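Local coordinates for imelysin (Bacteroides ovatus ATCC 8483, PDB 3OYV), which is an imelysin-like outer membrane protein, named a peptidase and probably involved in bacterial iron uptake, at residues Asn41-Asn44 with Ala45-Ser49; Ser159-Thr162 with Lys163-Ala167; Ala214-Asn218 with Asn219-Asp223; Glu280-Glu283 with Lys284-Ala287; Leu316-Gln319 with Ser320-Asp323. All coordinates share one frame; numbering follows the deposited sequence. Where two conformers were deposited one is given.

Interaction 1 (Asn41-Asn44 with Ala45-Ser49); sequences NLYN and AWNSS
Asn-47 sets its CB over one face of the Tyr-43 ring, one turn further along helix 21-47, with its amide running nearly parallel to the ring toward the hydroxyl end. This CH-pi contact, 4.1 Å from Asn-47 CB to the ring centroid, is shifted toward the rim. Both side chains have CG anti to the backbone N (chi1 174° and -173°), which sends them the same way, and the amide plane lies only 10° from the ring plane. ND2 of Asn-47 comes 3.3 Å from Tyr-43 OH, but at too poor an angle for a hydrogen bond. Water links the two groups instead: one molecule lies in the ring plane, 2.7 Å from Tyr-43 OH, and gives a weak bond to Asn-47 OD1. A second water accepts from Asn-47 ND2 at 2.9 Å and donates to OD1 of Asn-44. Asparagine suits this place because its short side chain lets CB rest on the ring while OD1 and ND2 each reach a water.

On the buried side, CD1 of Leu-42 packs 4.0 Å from CD1 of Trp-46, the two side chains running alongside each other. Tyr-242 and Pro-292 close over this pair. The helix finishes as Asn-44 O accepts from two backbone donors, Ser-48 N at 2.8 Å and Ser-49 N at 3.0 Å.

The chemistry is divided: apolar groups face the interior, while the polar ones lie at the more exposed flank, where Tyr-43 and Asn-47 still touch Lys-243 and Val-239 of helix 223-261 and meet each other through CH-pi packing and bridging water.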
loop_
_atom_site.group_PDB
_atom_site.type_symbol
_atom_site.label_atom_id
_atom_site.label_comp_id
_atom_site.label_asym_id
_atom_site.label_seq_id
_atom_site.Cartn_x
_atom_site.Cartn_y
_atom_site.Cartn_z
ATOM N N ASN A 41 6.548 -13.429 4.730
ATOM C CA ASN A 41 6.172 -14.447 3.764
ATOM C C ASN A 41 6.097 -13.865 2.350
ATOM O O ASN A 41 6.497 -14.537 1.416
ATOM C CB ASN A 41 4.860 -15.100 4.135
ATOM C CG ASN A 41 4.981 -15.955 5.392
ATOM O OD1 ASN A 41 6.098 -16.354 5.796
ATOM N ND2 ASN A 41 3.850 -16.203 6.033
ATOM N N LEU A 42 5.611 -12.633 2.236
ATOM C CA LEU A 42 5.550 -11.942 0.914
ATOM C C LEU A 42 6.964 -11.774 0.325
ATOM O O LEU A 42 7.229 -12.099 -0.830
ATOM C CB LEU A 42 4.887 -10.582 1.100
ATOM C CG LEU A 42 4.768 -9.688 -0.141
ATOM C CD1 LEU A 42 4.148 -10.428 -1.350
ATOM C CD2 LEU A 42 3.937 -8.484 0.257
ATOM N N TYR A 43 7.888 -11.250 1.129
ATOM C CA TYR A 43 9.260 -11.064 0.684
ATOM C C TYR A 43 9.893 -12.432 0.307
ATOM O O TYR A 43 10.557 -12.576 -0.729
ATOM C CB TYR A 43 10.059 -10.393 1.781
ATOM C CG TYR A 43 11.545 -10.284 1.478
ATOM C CD1 TYR A 43 12.020 -9.629 0.343
ATOM C CD2 TYR A 43 12.479 -10.816 2.351
ATOM C CE1 TYR A 43 13.366 -9.519 0.084
ATOM C CE2 TYR A 43 13.827 -10.702 2.107
ATOM C CZ TYR A 43 14.287 -10.037 0.994
ATOM O OH TYR A 43 15.642 -9.945 0.751
ATOM N N ASN A 44 9.748 -13.428 1.177
ATOM C CA ASN A 44 10.350 -14.721 0.903
ATOM C C ASN A 44 9.787 -15.403 -0.341
ATOM O O ASN A 44 10.533 -16.089 -1.052
ATOM C CB ASN A 44 10.221 -15.659 2.101
ATOM C CG ASN A 44 11.103 -15.237 3.280
ATOM O OD1 ASN A 44 12.057 -14.485 3.111
ATOM N ND2 ASN A 44 10.764 -15.725 4.496
ATOM N N ALA A 45 8.512 -15.152 -0.650
ATOM C CA ALA A 45 7.896 -15.759 -1.836
ATOM C C ALA A 45 8.585 -15.204 -3.084
ATOM O O ALA A 45 8.863 -15.926 -4.027
ATOM C CB ALA A 45 6.438 -15.453 -1.898
ATOM N N TRP A 46 8.868 -13.898 -3.058
ATOM C CA TRP A 46 9.573 -13.263 -4.173
ATOM C C TRP A 46 11.044 -13.592 -4.221
ATOM O O TRP A 46 11.619 -13.731 -5.299
ATOM C CB TRP A 46 9.378 -11.732 -4.134
ATOM C CG TRP A 46 8.113 -11.266 -4.815
ATOM C CD1 TRP A 46 6.871 -11.122 -4.241
ATOM C CD2 TRP A 46 7.952 -10.899 -6.196
ATOM N NE1 TRP A 46 5.955 -10.729 -5.176
ATOM C CE2 TRP A 46 6.600 -10.565 -6.378
ATOM C CE3 TRP A 46 8.808 -10.863 -7.302
ATOM C CZ2 TRP A 46 6.099 -10.128 -7.612
ATOM C CZ3 TRP A 46 8.310 -10.417 -8.511
ATOM C CH2 TRP A 46 6.986 -10.079 -8.669
ATOM N N ASN A 47 11.698 -13.601 -3.058
ATOM C CA ASN A 47 13.143 -13.617 -3.008
ATOM C C ASN A 47 13.783 -14.978 -2.840
ATOM O O ASN A 47 14.952 -15.153 -3.200
ATOM C CB ASN A 47 13.609 -12.728 -1.856
ATOM C CG ASN A 47 15.125 -12.544 -1.830
ATOM O OD1 ASN A 47 15.742 -12.014 -2.780
ATOM N ND2 ASN A 47 15.736 -12.933 -0.719
ATOM N N SER A 48 13.034 -15.922 -2.293
ATOM C CA SER A 48 13.606 -17.222 -1.944
ATOM C C SER A 48 12.889 -18.387 -2.626
ATOM O O SER A 48 13.522 -19.182 -3.366
ATOM C CB SER A 48 13.599 -17.393 -0.413
ATOM O OG SER A 48 14.102 -18.672 -0.054
ATOM N N SER A 49 11.598 -18.506 -2.402
ATOM C CA SER A 49 10.865 -19.660 -2.898
ATOM C C SER A 49 9.385 -19.418 -2.913
ATOM O O SER A 49 8.799 -19.060 -1.889
ATOM C CB SER A 49 11.187 -20.877 -2.025
ATOM O OG SER A 49 10.453 -22.035 -2.410
HETATM O O HOH W 1 16.847 -9.312 -1.589
HETATM O O HOH W 2 14.230 -14.300 1.365
#

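Interaction 2 (Ser159-Thr162 with Lys163-Ala167); sequences SLDT and KIKNA
Four successive i to i+4 backbone bonds, from Lys-163 N to Ser-159 O through Asn-166 N to Thr-162 O, carry regular alpha-helix across both segments; the Lys-165 N to Asp-161 O bond is almost straight at 175°. Asp-161 and Lys-165 form the polar pair of this turn. The bend at chi3 (-69°) brings the lysine chain across the carboxylate: Lys-165 CE lies 3.4 Å from Asp-161 OD2, and NZ 3.8 Å from the same oxygen, a long salt bridge. A water completes it, donating to Asp-161 OD2 at 2.7 Å and accepting from Lys-165 NZ at 2.9 Å. Asp-161 OD1 is taken by the hydroxyls of Tyr-136 and Ser-150, which orient the carboxylate and would offset part of the cost of burying it. On another side of the helix, Leu-160 CG meets Ile-164 CD1 at 3.8 Å, branched aliphatics that fill an interface. Thr-162 and Asn-166 run side by side on the exposed side, Thr-162 CG2 being 3.5 Å from Asn-166 ND2. Helix 158-177 thus packs through Leu-160, Lys-163 and Ile-164 on helix 189-214, while Asp-161 and Lys-165 reach helices 149-156 and 121-137.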
loop_
_atom_site.group_PDB
_atom_site.type_symbol
_atom_site.label_atom_id
_atom_site.label_comp_id
_atom_site.label_asym_id
_atom_site.label_seq_id
_atom_site.Cartn_x
_atom_site.Cartn_y
_atom_site.Cartn_z
ATOM N N SER A 159 7.822 11.811 -27.349
ATOM C CA SER A 159 6.627 12.571 -26.996
ATOM C C SER A 159 5.787 11.784 -26.001
ATOM O O SER A 159 5.356 12.337 -24.977
ATOM C CB SER A 159 5.790 12.877 -28.239
ATOM O OG SER A 159 6.421 13.869 -29.020
ATOM N N LEU A 160 5.557 10.514 -26.332
ATOM C CA LEU A 160 4.771 9.613 -25.473
ATOM C C LEU A 160 5.411 9.479 -24.085
ATOM O O LEU A 160 4.743 9.557 -23.055
ATOM C CB LEU A 160 4.573 8.257 -26.129
ATOM C CG LEU A 160 3.829 7.238 -25.262
ATOM C CD1 LEU A 160 2.425 7.773 -24.800
ATOM C CD2 LEU A 160 3.715 5.924 -26.014
ATOM N N ASP A 161 6.713 9.287 -24.038
ATOM C CA ASP A 161 7.416 9.177 -22.767
ATOM C C ASP A 161 7.229 10.422 -21.930
ATOM O O ASP A 161 6.889 10.329 -20.764
ATOM C CB ASP A 161 8.902 8.893 -23.004
ATOM C CG ASP A 161 9.726 8.885 -21.731
ATOM O OD1 ASP A 161 9.356 8.169 -20.744
ATOM O OD2 ASP A 161 10.738 9.629 -21.668
ATOM N N THR A 162 7.391 11.601 -22.543
ATOM C CA THR A 162 7.255 12.848 -21.836
ATOM C C THR A 162 5.835 13.019 -21.300
ATOM O O THR A 162 5.684 13.466 -20.166
ATOM C CB THR A 162 7.645 14.003 -22.752
ATOM O OG1 THR A 162 9.055 13.896 -23.009
ATOM C CG2 THR A 162 7.276 15.382 -22.121
ATOM N N LYS A 163 4.847 12.622 -22.104
ATOM C CA LYS A 163 3.459 12.727 -21.643
ATOM C C LYS A 163 3.213 11.790 -20.449
ATOM O O LYS A 163 2.517 12.167 -19.504
ATOM C CB LYS A 163 2.500 12.426 -22.764
ATOM C CG LYS A 163 2.400 13.583 -23.780
ATOM C CD LYS A 163 1.310 13.305 -24.803
ATOM C CE LYS A 163 1.506 14.092 -26.108
ATOM N NZ LYS A 163 2.214 13.314 -27.164
ATOM N N ILE A 164 3.793 10.586 -20.454
ATOM C CA ILE A 164 3.590 9.666 -19.324
ATOM C C ILE A 164 4.257 10.234 -18.080
ATOM O O ILE A 164 3.658 10.283 -16.997
ATOM C CB ILE A 164 4.108 8.258 -19.683
ATOM C CG1 ILE A 164 3.285 7.641 -20.808
ATOM C CG2 ILE A 164 4.155 7.305 -18.413
ATOM C CD1 ILE A 164 3.995 6.490 -21.517
ATOM N N LYS A 165 5.503 10.664 -18.192
ATOM C CA LYS A 165 6.208 11.225 -17.058
ATOM C C LYS A 165 5.483 12.427 -16.471
ATOM O O LYS A 165 5.368 12.579 -15.251
ATOM C CB LYS A 165 7.651 11.585 -17.431
ATOM C CG LYS A 165 8.527 10.386 -17.768
ATOM C CD LYS A 165 10.055 10.729 -17.760
ATOM C CE LYS A 165 10.424 11.639 -18.911
ATOM N NZ LYS A 165 11.888 11.950 -18.945
ATOM N N ASN A 166 5.011 13.291 -17.358
ATOM C CA ASN A 166 4.213 14.450 -16.935
ATOM C C ASN A 166 2.919 14.063 -16.210
ATOM O O ASN A 166 2.527 14.715 -15.236
ATOM C CB ASN A 166 3.874 15.348 -18.149
ATOM C CG ASN A 166 5.091 16.083 -18.684
ATOM O OD1 ASN A 166 6.123 16.156 -18.010
ATOM N ND2 ASN A 166 4.936 16.736 -19.846
ATOM N N ALA A 167 2.258 13.041 -16.720
ATOM C CA ALA A 167 0.996 12.569 -16.110
ATOM C C ALA A 167 1.212 11.960 -14.731
ATOM O O ALA A 167 0.379 12.160 -13.821
ATOM C CB ALA A 167 0.283 11.616 -16.989
HETATM O O HOH W 3 12.710 9.296 -19.913
#

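Interaction 3 (Ala214-Asn218 with Asn219-Asp223); sequences ANNSN and NINTD
The amides of Asn-216 and Asn-221 meet nearly at right angles, their planes 86° apart. Asn-221 ND2 donates to Asn-216 OD1 at 3.0 Å with an N-H...O angle of 157°. The donor lies in the carbonyl plane of Asn-216, whereas the acceptor is tilted somewhat from the amide plane of Asn-221. With chi1 at 67°, Asn-221 CG sits between its own backbone N and carbonyl carbon, and this turns the amide back toward the start of the loop. Its ND2 also makes a weak bond to Ile-213 O at the end of helix 189-214. Asn-221 OD1 accepts from a water at 2.6 Å. A second water links the two halves of the loop, donating to Asn-215 O and accepting from Ile-220 N at 2.9 Å.

Earlier in the loop, Asn-215 OD1 accepts from Ser-217 N at 3.0 Å, and Asn-219 N donates to Asn-216 O at 3.0 Å. Asparagine fits such turns because its amide can replace backbone partners; Asn-219 has a positive phi, which asparagine tolerates better than most residues. Ile-220 instead turns inward, onto helix 149-156. An Asx turn leading into a short 3-10 segment, followed by the N-cap residue Thr-222, makes this a compact connection between helices 189-214 and 223-261.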
loop_
_atom_site.group_PDB
_atom_site.type_symbol
_atom_site.label_atom_id
_atom_site.label_comp_id
_atom_site.label_asym_id
_atom_site.label_seq_id
_atom_site.Cartn_x
_atom_site.Cartn_y
_atom_site.Cartn_z
ATOM N N ALA A 214 2.430 -3.048 -27.248
ATOM C CA ALA A 214 1.830 -4.251 -27.813
ATOM C C ALA A 214 1.869 -4.293 -29.356
ATOM O O ALA A 214 1.875 -5.377 -29.922
ATOM C CB ALA A 214 0.369 -4.413 -27.326
ATOM N N ASN A 215 1.943 -3.122 -29.985
ATOM C CA ASN A 215 1.992 -3.035 -31.457
ATOM C C ASN A 215 3.354 -3.529 -31.974
ATOM O O ASN A 215 4.357 -2.831 -31.799
ATOM C CB ASN A 215 1.726 -1.601 -31.897
ATOM C CG ASN A 215 1.668 -1.435 -33.421
ATOM O OD1 ASN A 215 1.924 -2.384 -34.177
ATOM N ND2 ASN A 215 1.353 -0.233 -33.863
ATOM N N ASN A 216 3.366 -4.710 -32.608
ATOM C CA ASN A 216 4.604 -5.333 -33.143
ATOM C C ASN A 216 5.390 -4.375 -34.016
ATOM O O ASN A 216 6.623 -4.369 -33.996
ATOM C CB ASN A 216 4.296 -6.602 -33.960
ATOM C CG ASN A 216 3.843 -7.761 -33.109
ATOM O OD1 ASN A 216 3.960 -7.721 -31.878
ATOM N ND2 ASN A 216 3.298 -8.797 -33.753
ATOM N N SER A 217 4.675 -3.517 -34.740
ATOM C CA SER A 217 5.309 -2.616 -35.687
ATOM C C SER A 217 6.183 -1.566 -35.034
ATOM O O SER A 217 6.986 -0.936 -35.696
ATOM C CB SER A 217 4.257 -1.968 -36.582
ATOM O OG SER A 217 3.443 -2.973 -37.167
ATOM N N ASN A 218 6.052 -1.384 -33.711
ATOM C CA ASN A 218 6.919 -0.440 -33.034
ATOM C C ASN A 218 8.253 -1.046 -32.554
ATOM O O ASN A 218 9.117 -0.323 -32.091
ATOM C CB ASN A 218 6.195 0.196 -31.849
ATOM C CG ASN A 218 5.049 1.078 -32.288
ATOM O OD1 ASN A 218 5.149 1.764 -33.310
ATOM N ND2 ASN A 218 3.959 1.070 -31.533
ATOM N N ASN A 219 8.396 -2.352 -32.711
ATOM C CA ASN A 219 9.685 -3.016 -32.523
ATOM C C ASN A 219 10.272 -2.936 -31.111
ATOM O O ASN A 219 11.479 -3.054 -30.934
ATOM C CB ASN A 219 10.689 -2.544 -33.598
ATOM C CG ASN A 219 10.246 -2.928 -35.005
ATOM O OD1 ASN A 219 9.759 -4.038 -35.240
ATOM N ND2 ASN A 219 10.377 -1.998 -35.937
ATOM N N ILE A 220 9.411 -2.786 -30.104
ATOM C CA ILE A 220 9.846 -2.732 -28.711
ATOM C C ILE A 220 9.183 -3.772 -27.830
ATOM O O ILE A 220 9.177 -3.614 -26.617
ATOM C CB ILE A 220 9.695 -1.336 -28.090
ATOM C CG1 ILE A 220 8.240 -0.842 -28.120
ATOM C CG2 ILE A 220 10.612 -0.352 -28.804
ATOM C CD1 ILE A 220 7.995 0.301 -27.162
ATOM N N ASN A 221 8.673 -4.849 -28.411
ATOM C CA ASN A 221 8.029 -5.864 -27.594
ATOM C C ASN A 221 8.644 -7.254 -27.634
ATOM O O ASN A 221 8.061 -8.203 -27.126
ATOM C CB ASN A 221 6.535 -5.901 -27.830
ATOM C CG ASN A 221 6.157 -6.366 -29.211
ATOM O OD1 ASN A 221 6.966 -6.968 -29.953
ATOM N ND2 ASN A 221 4.897 -6.118 -29.570
ATOM N N THR A 222 9.829 -7.357 -28.225
ATOM C CA THR A 222 10.591 -8.582 -28.220
ATOM C C THR A 222 11.173 -8.860 -26.845
ATOM O O THR A 222 11.381 -7.942 -26.064
ATOM C CB THR A 222 11.739 -8.520 -29.246
ATOM O OG1 THR A 222 12.623 -7.448 -28.893
ATOM C CG2 THR A 222 11.193 -8.344 -30.707
ATOM N N ASP A 223 11.504 -10.118 -26.585
ATOM C CA ASP A 223 12.287 -10.424 -25.378
ATOM C C ASP A 223 13.637 -9.696 -25.386
ATOM O O ASP A 223 14.135 -9.263 -24.338
ATOM C CB ASP A 223 12.502 -11.931 -25.219
ATOM C CG ASP A 223 11.254 -12.683 -24.757
ATOM O OD1 ASP A 223 10.182 -12.085 -24.564
ATOM O OD2 ASP A 223 11.384 -13.920 -24.566
HETATM O O HOH W 4 6.480 -3.053 -30.055
HETATM O O HOH W 5 8.536 -5.787 -31.594
#

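Interaction 4 (Glu280-Glu283 with Lys284-Ala287); sequences EPWE and KSEA
Trp-282 O is gripped twice by the same residue, Ser-285. The hydroxyl donates at 2.7 Å from Ser-285 OG to Trp-282 O, in the carbonyl plane and on a lone pair, while Ser-285 N donates at 2.9 Å to Trp-282 O from well above that plane. A chi1 of 82° sets the serine OG between its backbone N and carbonyl carbon, close enough to fold back on the preceding turn, and OG also stands over one face of the Trp-282 ring. Serine is small enough for this buried site and meets its own polar need within the backbone.

Away from the indole, beside Asn-127 of helix 121-137, Lys-284 and Glu-280 run alongside each other in extended form, and NZ of Lys-284 bonds to OE2 of Glu-280 at 3.0 Å in a salt bridge. The ammonium meets OE2 on its anti side, 28° out of the carboxylate plane. Their methylenes also pack, Glu-280 CG lying 3.9 Å from Lys-284 CE.

Glu-286 crosses Trp-282 at about a right angle, bringing its OE2 to 3.2 Å from Trp-282 NE1 at an angle too poor for a hydrogen bond; NE1 has a weak bond to Asp-303. Glu-286 OE1 pairs with Lys-93, and Glu-283 is held by Arg-279, His-120 and Asn-127, partners that would help to offset the burial of the two carboxylates. The type I turn from Glu-283 to Glu-286 marks a helix C-terminal end near the chain centre, where a glycerol and an unidentified molecule, probably from the crystallisation liquor, lie beside Glu-286; such molecules often mark pockets.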
loop_
_atom_site.group_PDB
_atom_site.type_symbol
_atom_site.label_atom_id
_atom_site.label_comp_id
_atom_site.label_asym_id
_atom_site.label_seq_id
_atom_site.Cartn_x
_atom_site.Cartn_y
_atom_site.Cartn_z
ATOM N N GLU A 280 5.498 3.270 4.153
ATOM C CA GLU A 280 6.065 3.805 2.920
ATOM C C GLU A 280 6.362 2.741 1.859
ATOM O O GLU A 280 5.874 2.883 0.736
ATOM C CB GLU A 280 7.284 4.659 3.199
ATOM C CG GLU A 280 7.714 5.427 1.950
ATOM C CD GLU A 280 8.825 6.400 2.217
ATOM O OE1 GLU A 280 9.381 6.374 3.334
ATOM O OE2 GLU A 280 9.132 7.186 1.298
ATOM N N PRO A 281 7.119 1.664 2.187
ATOM C CA PRO A 281 7.323 0.661 1.159
ATOM C C PRO A 281 6.014 -0.043 0.782
ATOM O O PRO A 281 5.831 -0.408 -0.397
ATOM C CB PRO A 281 8.341 -0.295 1.780
ATOM C CG PRO A 281 8.206 -0.065 3.247
ATOM C CD PRO A 281 7.935 1.370 3.384
ATOM N N TRP A 282 5.093 -0.216 1.729
ATOM C CA TRP A 282 3.794 -0.796 1.381
ATOM C C TRP A 282 3.070 0.052 0.329
ATOM O O TRP A 282 2.664 -0.419 -0.729
ATOM C CB TRP A 282 2.872 -0.940 2.601
ATOM C CG TRP A 282 1.528 -1.415 2.147
ATOM C CD1 TRP A 282 0.409 -0.659 2.005
ATOM C CD2 TRP A 282 1.197 -2.735 1.689
ATOM N NE1 TRP A 282 -0.602 -1.424 1.492
ATOM C CE2 TRP A 282 -0.149 -2.699 1.267
ATOM C CE3 TRP A 282 1.905 -3.921 1.542
ATOM C CZ2 TRP A 282 -0.801 -3.823 0.773
ATOM C CZ3 TRP A 282 1.243 -5.041 1.073
ATOM C CH2 TRP A 282 -0.084 -4.977 0.670
ATOM N N GLU A 283 2.985 1.347 0.615
ATOM C CA GLU A 283 2.240 2.255 -0.267
ATOM C C GLU A 283 2.952 2.358 -1.627
ATOM O O GLU A 283 2.300 2.437 -2.685
ATOM C CB GLU A 283 2.087 3.599 0.441
ATOM C CG GLU A 283 1.236 3.537 1.677
ATOM C CD GLU A 283 1.352 4.710 2.630
ATOM O OE1 GLU A 283 2.330 5.486 2.543
ATOM O OE2 GLU A 283 0.474 4.753 3.542
ATOM N N LYS A 284 4.284 2.338 -1.593
ATOM C CA LYS A 284 5.070 2.366 -2.825
ATOM C C LYS A 284 5.136 1.027 -3.548
ATOM O O LYS A 284 5.784 0.908 -4.599
ATOM C CB LYS A 284 6.461 2.899 -2.538
ATOM C CG LYS A 284 6.443 4.362 -2.135
ATOM C CD LYS A 284 7.837 4.863 -1.961
ATOM C CE LYS A 284 7.925 6.367 -1.849
ATOM N NZ LYS A 284 9.347 6.804 -1.695
ATOM N N SER A 285 4.426 0.011 -3.041
ATOM C CA SER A 285 4.293 -1.267 -3.721
ATOM C C SER A 285 2.966 -1.409 -4.411
ATOM O O SER A 285 2.764 -2.417 -5.069
ATOM C CB SER A 285 4.472 -2.445 -2.743
ATOM O OG SER A 285 3.298 -2.753 -2.016
ATOM N N GLU A 286 2.051 -0.449 -4.291
ATOM C CA GLU A 286 0.681 -0.697 -4.748
ATOM C C GLU A 286 0.468 -0.636 -6.256
ATOM O O GLU A 286 -0.606 -0.980 -6.710
ATOM C CB GLU A 286 -0.335 0.152 -3.993
ATOM C CG GLU A 286 -0.390 -0.150 -2.498
ATOM C CD GLU A 286 -1.455 0.634 -1.737
ATOM O OE1 GLU A 286 -2.549 0.926 -2.292
ATOM O OE2 GLU A 286 -1.201 0.964 -0.579
ATOM N N ALA A 287 1.492 -0.261 -7.037
ATOM C CA ALA A 287 1.458 -0.439 -8.494
ATOM C C ALA A 287 1.787 -1.861 -8.937
ATOM O O ALA A 287 1.683 -2.163 -10.119
ATOM C CB ALA A 287 2.372 0.578 -9.211
#

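Interaction 5 (Leu316-Gln319 with Ser320-Asp323); sequences LNSQ and SWSD
Ser-318 has chi1 at 73°, which places OG between its backbone N and carbonyl carbon and carries it over the first turn of helix 319-323, while Gln-319 bends at chi2 (68°) to swing its amide toward Asp-323. The serine torsion makes the N-cap: Trp-321 N donates to Ser-318 OG at 3.3 Å. The same oxygen lies at the edge of the indole, in its plane, 3.3 Å from Trp-321 CD1, and is also bonded to Ile-315 O. Serine suits an N-cap because its short hydroxyl can stand in for the carbonyl that a helix start lacks.

The bend in Gln-319 leads to a side-chain bond on the outer side of the helix. Gln-319 NE2 donates to Asp-323 OD1 at 3.0 Å, nearly straight at 161°. The acceptor lies in the amide plane of Gln-319, whereas the nitrogen approaches the carboxylate from above its plane. Close by, Gln-319 CG lies 3.2 Å from Asp-323 OD2, and both carboxylate oxygens thus have a glutamine atom beside them. Below it the backbone closes the same turn, with Asp-323 N bonded to Gln-319 O at 2.9 Å. A flexible amide and a short acid are well matched to such a solvent-facing i to i+4 pair.

Ser-322 N completes the turn by donating to Ser-318 O. Behind the turn lies helix 21-47: Ser-23 OG bonds to Ser-318 O, Asn-26 ND2 and Ser-22 OG bond to the carbonyls of Trp-321 and Ser-322, and Tyr-27 meets the Trp-321 ring edge-to-face, so the short helix is docked on the early turns of helix 21-47.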
loop_
_atom_site.group_PDB
_atom_site.type_symbol
_atom_site.label_atom_id
_atom_site.label_comp_id
_atom_site.label_asym_id
_atom_site.label_seq_id
_atom_site.Cartn_x
_atom_site.Cartn_y
_atom_site.Cartn_z
ATOM N N LEU A 316 -11.357 -4.713 22.253
ATOM C CA LEU A 316 -10.643 -3.936 23.245
ATOM C C LEU A 316 -11.333 -3.969 24.599
ATOM O O LEU A 316 -10.671 -3.842 25.628
ATOM C CB LEU A 316 -10.448 -2.499 22.765
ATOM C CG LEU A 316 -9.508 -2.362 21.559
ATOM C CD1 LEU A 316 -9.596 -0.895 21.002
ATOM C CD2 LEU A 316 -8.072 -2.725 21.943
ATOM N N ASN A 317 -12.652 -4.117 24.595
ATOM C CA ASN A 317 -13.436 -4.245 25.819
ATOM C C ASN A 317 -13.602 -5.666 26.330
ATOM O O ASN A 317 -14.218 -5.877 27.388
ATOM C CB ASN A 317 -14.803 -3.567 25.626
ATOM C CG ASN A 317 -14.701 -2.078 25.651
ATOM O OD1 ASN A 317 -13.942 -1.501 26.429
ATOM N ND2 ASN A 317 -15.465 -1.425 24.784
ATOM N N SER A 318 -13.031 -6.631 25.627
ATOM C CA SER A 318 -13.241 -8.031 25.980
ATOM C C SER A 318 -12.319 -8.505 27.091
ATOM O O SER A 318 -11.129 -8.155 27.154
ATOM C CB SER A 318 -13.074 -8.959 24.775
ATOM O OG SER A 318 -11.725 -9.093 24.394
ATOM N N GLN A 319 -12.880 -9.354 27.951
ATOM C CA GLN A 319 -12.095 -9.932 29.026
ATOM C C GLN A 319 -11.109 -10.961 28.472
ATOM O O GLN A 319 -10.018 -11.132 29.009
ATOM C CB GLN A 319 -13.007 -10.550 30.094
ATOM C CG GLN A 319 -12.317 -10.822 31.415
ATOM C CD GLN A 319 -11.920 -9.560 32.157
ATOM O OE1 GLN A 319 -12.735 -8.664 32.351
ATOM N NE2 GLN A 319 -10.662 -9.482 32.574
ATOM N N SER A 320 -11.466 -11.652 27.376
ATOM C CA SER A 320 -10.592 -12.683 26.834
ATOM C C SER A 320 -9.276 -12.087 26.352
ATOM O O SER A 320 -8.208 -12.617 26.630
ATOM C CB SER A 320 -11.256 -13.482 25.689
ATOM O OG SER A 320 -11.535 -12.635 24.585
ATOM N N TRP A 321 -9.338 -10.974 25.614
ATOM C CA TRP A 321 -8.094 -10.337 25.159
ATOM C C TRP A 321 -7.348 -9.673 26.320
ATOM O O TRP A 321 -6.132 -9.568 26.290
ATOM C CB TRP A 321 -8.355 -9.341 24.020
ATOM C CG TRP A 321 -8.514 -9.998 22.696
ATOM C CD1 TRP A 321 -9.681 -10.291 22.057
ATOM C CD2 TRP A 321 -7.461 -10.504 21.880
ATOM N NE1 TRP A 321 -9.404 -10.923 20.870
ATOM C CE2 TRP A 321 -8.052 -11.070 20.739
ATOM C CE3 TRP A 321 -6.065 -10.512 21.992
ATOM C CZ2 TRP A 321 -7.294 -11.661 19.729
ATOM C CZ3 TRP A 321 -5.315 -11.100 20.985
ATOM C CH2 TRP A 321 -5.935 -11.660 19.870
ATOM N N SER A 322 -8.080 -9.287 27.359
ATOM C CA SER A 322 -7.437 -8.720 28.570
ATOM C C SER A 322 -6.628 -9.759 29.318
ATOM O O SER A 322 -5.577 -9.472 29.881
ATOM C CB SER A 322 -8.488 -8.127 29.524
ATOM O OG SER A 322 -7.884 -7.372 30.553
ATOM N N ASP A 323 -7.160 -10.972 29.364
ATOM C CA ASP A 323 -6.639 -12.083 30.167
ATOM C C ASP A 323 -5.637 -12.973 29.424
ATOM O O ASP A 323 -4.998 -13.833 30.015
ATOM C CB ASP A 323 -7.820 -12.973 30.614
ATOM C CG ASP A 323 -8.706 -12.333 31.657
ATOM O OD1 ASP A 323 -8.292 -11.351 32.354
ATOM O OD2 ASP A 323 -9.847 -12.865 31.794
#

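All five contacts are local, yet their chemistry follows their depth. Interaction 4, about 4 Å from the chain's centre to its own, is the buried one, with charges matched by neighbouring residues. Interactions 1 and 2 are partly buried turns of long helices, apolar on one side and more polar on the other, where waters bridge side chains, although interaction 2 also buries Asp-161. Interactions 3 and 5, on opposite sides of the chain's centre and about 60 Å apart between centres, are surface contacts built from amides, hydroxyls and a carboxylate. Helix 21-47 carries interaction 1 near its end and receives interaction 5 near its start; interactions 2 and 3 both touch helix 149-156.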